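Local coordinates for protein dTDP-4-dehydrorhamnose 3,5-epimerase (Sulfolobus tokodaii, PDB 2B9U) that probably catalyses the 3,5-epimerization of dTDP-4-dehydro-6-deoxyglucose, a step in making dTDP-L-rhamnose, at residues V30-S33 with E34-T37; D161-L164 with Q165-S168. All coordinates share one frame; numbering follows the deposited sequence.

How the interactions relate
Neither interaction closes a long loop; each is a turn in one unbroken run of chain. From the N terminus, interaction 1 comes first, where strand 25-32 passes into the short helix 33-37, close to strand 3-9 and to the second subunit. The chain then builds the remaining strands of the jelly-roll-like barrel before interaction 2 opens at helix 161-164 and its exit toward the C terminus, which a disulfide ties back to strand 142-144. The two lie in series, neither nested nor crossing, with centres about 34 Å apart on opposite sides of the chain's centre and nearest atoms about 23 Å apart.

Interaction 1 of 2, residues V30-S33 with E34-T37; sequences VFKS and EDFT
F31 turns the edge of its ring onto the face of F36 in a T-shaped stack, the planes at 82° and the ring centroids 4.8 Å apart. The touching atom is F31 CD1, which stands over the rim of the F36 ring, 3.3 Å from F36 CD2. F36 reaches this place because its CG lies anti to its own carbonyl carbon (chi1 -83°), which swings the ring back along the strand, near the carbonyl oxygen of V30. Phenylalanine suits both positions, since F36 also meets F3 edge-to-face while F31 rests on I45 of the second subunit. Were F36 an alanine, the F31 edge would probably be left without the ring face it leans on, opening a gap between strand and helix. F31 and K32 also pair antiparallel with a strand of the second subunit, continuing the sheet across the dimer interface, and E34 N bonds to E136 of that subunit. K32, at the N-cap position, takes the N-H of F36 on its carbonyl oxygen (F36 N to K32 O 3.0 Å). The backbone oxygen of S33 takes two bonds from T37: T37 N to S33 O 2.9 Å and T37 OG1 to S33 O 2.6 Å, the hydroxyl above the carbonyl plane. The chemistry thus divides: aromatic packing holds helix to strand, backbone bonds form the first turn, and K32 NZ, weakly paired with E29, is probably drawn mildly toward D35 too.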
ATOM      1  N   VAL A  30      -6.543  -3.697  -4.106  1.00 21.24           N
ATOM      2  CA  VAL A  30      -5.269  -3.596  -4.771  1.00 21.61           C
ATOM      3  C   VAL A  30      -4.580  -4.979  -4.845  1.00 22.94           C
ATOM      4  O   VAL A  30      -4.101  -5.370  -5.894  1.00 22.52           O
ATOM      5  CB  VAL A  30      -4.368  -2.527  -4.097  1.00 21.22           C
ATOM      6  CG1 VAL A  30      -3.012  -2.416  -4.791  1.00 20.79           C
ATOM      7  CG2 VAL A  30      -5.094  -1.166  -4.049  1.00 19.22           C
ATOM      8  N   PHE A  31      -4.556  -5.700  -3.728  1.00 23.82           N
ATOM      9  CA  PHE A  31      -3.892  -6.980  -3.630  1.00 25.65           C
ATOM     10  C   PHE A  31      -4.712  -7.875  -2.708  1.00 25.47           C
ATOM     11  O   PHE A  31      -5.262  -7.392  -1.716  1.00 24.83           O
ATOM     12  CB  PHE A  31      -2.464  -6.771  -3.091  1.00 27.23           C
ATOM     13  CG  PHE A  31      -1.914  -7.945  -2.350  1.00 30.80           C
ATOM     14  CD1 PHE A  31      -1.327  -8.995  -3.032  1.00 35.01           C
ATOM     15  CD2 PHE A  31      -1.985  -8.006  -0.965  1.00 34.06           C
ATOM     16  CE1 PHE A  31      -0.817 -10.083  -2.358  1.00 35.46           C
ATOM     17  CE2 PHE A  31      -1.466  -9.084  -0.281  1.00 36.70           C
ATOM     18  CZ  PHE A  31      -0.892 -10.134  -0.979  1.00 36.85           C
ATOM     19  N   LYS A  32      -4.814  -9.164  -3.057  1.00 25.78           N
ATOM     20  CA  LYS A  32      -5.463 -10.182  -2.202  1.00 26.35           C
ATOM     21  C   LYS A  32      -4.666 -11.472  -2.232  1.00 26.70           C
ATOM     22  O   LYS A  32      -4.421 -12.040  -3.302  1.00 25.42           O
ATOM     23  CB  LYS A  32      -6.897 -10.499  -2.642  1.00 26.44           C
ATOM     24  CG  LYS A  32      -7.877  -9.345  -2.585  1.00 27.69           C
ATOM     25  CD  LYS A  32      -9.230  -9.743  -3.142  1.00 29.51           C
ATOM     26  CE  LYS A  32     -10.066 -10.510  -2.143  1.00 30.57           C
ATOM     27  NZ  LYS A  32     -11.496 -10.519  -2.596  1.00 34.04           N
ATOM     28  N   SER A  33      -4.276 -11.929  -1.046  1.00 27.90           N
ATOM     29  CA  SER A  33      -3.362 -13.061  -0.891  1.00 30.03           C
ATOM     30  C   SER A  33      -3.759 -14.276  -1.749  1.00 30.99           C
ATOM     31  O   SER A  33      -2.935 -14.814  -2.482  1.00 31.49           O
ATOM     32  CB  SER A  33      -3.269 -13.462   0.585  1.00 30.19           C
ATOM     33  OG  SER A  33      -2.503 -14.642   0.738  1.00 32.22           O
ATOM     34  N   GLU A  34      -5.026 -14.674  -1.662  1.00 31.83           N
ATOM     35  CA  GLU A  34      -5.534 -15.852  -2.351  1.00 33.41           C
ATOM     36  C   GLU A  34      -5.410 -15.753  -3.867  1.00 33.22           C
ATOM     37  O   GLU A  34      -4.930 -16.682  -4.506  1.00 33.53           O
ATOM     38  CB  GLU A  34      -6.992 -16.088  -1.950  1.00 34.02           C
ATOM     39  CG  GLU A  34      -7.659 -17.275  -2.631  1.00 37.78           C
ATOM     40  CD  GLU A  34      -8.801 -17.834  -1.805  1.00 42.57           C
ATOM     41  OE1 GLU A  34      -9.878 -18.119  -2.384  1.00 44.82           O
ATOM     42  OE2 GLU A  34      -8.618 -17.971  -0.571  1.00 44.61           O
ATOM     43  N   ASP A  35      -5.855 -14.633  -4.430  1.00 32.69           N
ATOM     44  CA  ASP A  35      -5.800 -14.415  -5.865  1.00 32.67           C
ATOM     45  C   ASP A  35      -4.360 -14.366  -6.392  1.00 32.34           C
ATOM     46  O   ASP A  35      -4.055 -14.913  -7.471  1.00 31.79           O
ATOM     47  CB  ASP A  35      -6.550 -13.124  -6.221  1.00 33.28           C
ATOM     48  CG  ASP A  35      -8.055 -13.225  -5.958  1.00 34.95           C
ATOM     49  OD1 ASP A  35      -8.659 -14.271  -6.282  1.00 38.47           O
ATOM     50  OD2 ASP A  35      -8.647 -12.250  -5.448  1.00 38.07           O
ATOM     51  N   PHE A  36      -3.473 -13.725  -5.624  1.00 31.03           N
ATOM     52  CA  PHE A  36      -2.101 -13.532  -6.060  1.00 30.53           C
ATOM     53  C   PHE A  36      -1.287 -14.818  -5.927  1.00 30.58           C
ATOM     54  O   PHE A  36      -0.397 -15.068  -6.737  1.00 29.85           O
ATOM     55  CB  PHE A  36      -1.423 -12.377  -5.298  1.00 30.04           C
ATOM     56  CG  PHE A  36      -1.717 -11.003  -5.855  1.00 29.96           C
ATOM     57  CD1 PHE A  36      -3.026 -10.590  -6.111  1.00 28.68           C
ATOM     58  CD2 PHE A  36      -0.676 -10.097  -6.075  1.00 30.07           C
ATOM     59  CE1 PHE A  36      -3.294  -9.291  -6.609  1.00 29.63           C
ATOM     60  CE2 PHE A  36      -0.930  -8.810  -6.557  1.00 30.10           C
ATOM     61  CZ  PHE A  36      -2.243  -8.407  -6.826  1.00 29.27           C
ATOM     62  N   THR A  37      -1.578 -15.599  -4.884  1.00 31.23           N
ATOM     63  CA  THR A  37      -0.935 -16.904  -4.662  1.00 32.22           C
ATOM     64  C   THR A  37      -1.234 -17.890  -5.803  1.00 32.45           C
ATOM     65  O   THR A  37      -0.329 -18.589  -6.270  1.00 32.51           O
ATOM     66  CB  THR A  37      -1.337 -17.512  -3.300  1.00 32.33           C
ATOM     67  OG1 THR A  37      -1.076 -16.557  -2.251  1.00 34.06           O
ATOM     68  CG2 THR A  37      -0.540 -18.795  -3.006  1.00 33.42           C
TER

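Interaction 2 of 2, residues D161-L164 with Q165-S168; sequences DKDL and QCPS
The backbone N-H of Q165 lies between two carbonyls and is bonded weakly to both: Q165 N is 3.2 Å from D161 O and 3.4 Å from K162 O. One residue on, the N-H of C166 turns back to the helix in another weak bond, 3.5 Å from C166 N to D163 O. A water lies near both D163 O and C166 O, though a bridge through it is doubtful. These long backbone bonds, spanning three and four residues, mark the last turn of a short helix passing into a loop. The side chain of C166 packs against the same turn. With SG anti to its own carbonyl carbon (chi1 -67°), the sulfur lies 3.5 Å from both K162 O and D163 O, and it is joined to C144 by a disulfide, so the exit from the helix is tied to strand 142-144; no other residue type could make that covalent link. D163 is buried and directs its carboxylate elsewhere: OD1 is hydrogen-bonded to H61 NE2, and OD2 takes the backbone N-H of G59. A short aspartate suits the place, because both carboxylate oxygens meet strand 57-63 and the group is thereby fixed in its rotation. Held in this way, D163 probably orients H61, consistent with the His-Asp dyad in the active site of RmlC relatives within the cupin clan.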
ATOM      1  N   ASP A 161      22.935  10.620  -6.259  1.00 29.57           N
ATOM      2  CA  ASP A 161      24.359  10.273  -6.309  1.00 30.85           C
ATOM      3  C   ASP A 161      24.573   8.755  -6.350  1.00 31.03           C
ATOM      4  O   ASP A 161      25.342   8.266  -7.169  1.00 31.60           O
ATOM      5  CB  ASP A 161      25.113  10.863  -5.104  1.00 30.91           C
ATOM      6  CG  ASP A 161      25.312  12.376  -5.198  1.00 32.15           C
ATOM      7  OD1 ASP A 161      24.880  13.004  -6.191  1.00 32.61           O
ATOM      8  OD2 ASP A 161      25.919  12.940  -4.263  1.00 34.61           O
ATOM      9  N   LYS A 162      23.888   8.022  -5.469  1.00 31.52           N
ATOM     10  CA  LYS A 162      23.944   6.552  -5.451  1.00 31.88           C
ATOM     11  C   LYS A 162      23.592   5.946  -6.800  1.00 32.05           C
ATOM     12  O   LYS A 162      24.266   5.015  -7.269  1.00 31.98           O
ATOM     13  CB  LYS A 162      23.009   5.980  -4.374  1.00 32.41           C
ATOM     14  CG  LYS A 162      23.683   5.672  -3.025  1.00 34.68           C
ATOM     15  CD  LYS A 162      22.671   5.440  -1.881  1.00 36.95           C
ATOM     16  CE  LYS A 162      21.755   4.232  -2.107  1.00 39.34           C
ATOM     17  NZ  LYS A 162      20.570   4.257  -1.162  1.00 39.82           N
ATOM     18  N   ASP A 163      22.540   6.476  -7.428  1.00 31.40           N
ATOM     19  CA  ASP A 163      22.066   5.925  -8.696  1.00 31.78           C
ATOM     20  C   ASP A 163      22.983   6.311  -9.857  1.00 31.96           C
ATOM     21  O   ASP A 163      23.085   5.590 -10.847  1.00 32.40           O
ATOM     22  CB  ASP A 163      20.596   6.312  -8.959  1.00 30.85           C
ATOM     23  CG  ASP A 163      19.607   5.488  -8.124  1.00 30.64           C
ATOM     24  OD1 ASP A 163      20.039   4.530  -7.437  1.00 30.12           O
ATOM     25  OD2 ASP A 163      18.396   5.798  -8.155  1.00 29.00           O
ATOM     26  N   LEU A 164      23.673   7.436  -9.717  1.00 32.85           N
ATOM     27  CA  LEU A 164      24.621   7.880 -10.737  1.00 33.21           C
ATOM     28  C   LEU A 164      25.887   7.031 -10.777  1.00 33.74           C
ATOM     29  O   LEU A 164      26.536   6.953 -11.812  1.00 33.46           O
ATOM     30  CB  LEU A 164      24.980   9.351 -10.551  1.00 32.73           C
ATOM     31  CG  LEU A 164      23.973  10.378 -11.033  1.00 31.61           C
ATOM     32  CD1 LEU A 164      24.257  11.712 -10.378  1.00 30.83           C
ATOM     33  CD2 LEU A 164      24.046  10.504 -12.552  1.00 32.50           C
ATOM     34  N   GLN A 165      26.236   6.393  -9.661  1.00 35.15           N
ATOM     35  CA  GLN A 165      27.442   5.560  -9.640  1.00 36.14           C
ATOM     36  C   GLN A 165      27.207   4.084  -9.920  1.00 36.42           C
ATOM     37  O   GLN A 165      28.162   3.300  -9.985  1.00 36.71           O
ATOM     38  CB  GLN A 165      28.257   5.771  -8.367  1.00 36.44           C
ATOM     39  CG  GLN A 165      28.943   7.163  -8.289  1.00 39.37           C
ATOM     40  CD  GLN A 165      30.188   7.339  -9.186  1.00 41.58           C
ATOM     41  OE1 GLN A 165      30.467   6.538 -10.103  1.00 44.16           O
ATOM     42  NE2 GLN A 165      30.932   8.408  -8.928  1.00 40.21           N
ATOM     43  N   CYS A 166      25.943   3.712 -10.116  1.00 36.54           N
ATOM     44  CA  CYS A 166      25.592   2.362 -10.539  1.00 36.36           C
ATOM     45  C   CYS A 166      26.390   1.970 -11.804  1.00 36.92           C
ATOM     46  O   CYS A 166      26.508   2.764 -12.739  1.00 36.72           O
ATOM     47  CB  CYS A 166      24.069   2.253 -10.771  1.00 36.47           C
ATOM     48  SG  CYS A 166      23.030   2.425  -9.255  1.00 35.00           S
ATOM     49  N   PRO A 167      27.002   0.773 -11.802  1.00 37.42           N
ATOM     50  CA  PRO A 167      27.755   0.280 -12.967  1.00 38.02           C
ATOM     51  C   PRO A 167      26.874  -0.068 -14.165  1.00 38.85           C
ATOM     52  O   PRO A 167      25.709  -0.440 -13.991  1.00 38.52           O
ATOM     53  CB  PRO A 167      28.410  -1.002 -12.440  1.00 38.36           C
ATOM     54  CG  PRO A 167      27.519  -1.433 -11.291  1.00 37.71           C
ATOM     55  CD  PRO A 167      27.061  -0.160 -10.666  1.00 37.05           C
ATOM     56  N   SER A 168      27.429   0.030 -15.369  1.00 39.51           N
ATOM     57  CA  SER A 168      26.727  -0.451 -16.556  1.00 41.08           C
ATOM     58  C   SER A 168      26.440  -1.951 -16.428  1.00 41.84           C
ATOM     59  O   SER A 168      27.087  -2.655 -15.645  1.00 41.96           O
ATOM     60  CB  SER A 168      27.536  -0.162 -17.823  1.00 41.18           C
ATOM     61  OG  SER A 168      28.751  -0.889 -17.820  1.00 42.04           O
TER
HETATM   62  O   HOH W   1      25.050   4.750 -13.229  1.00 27.37           O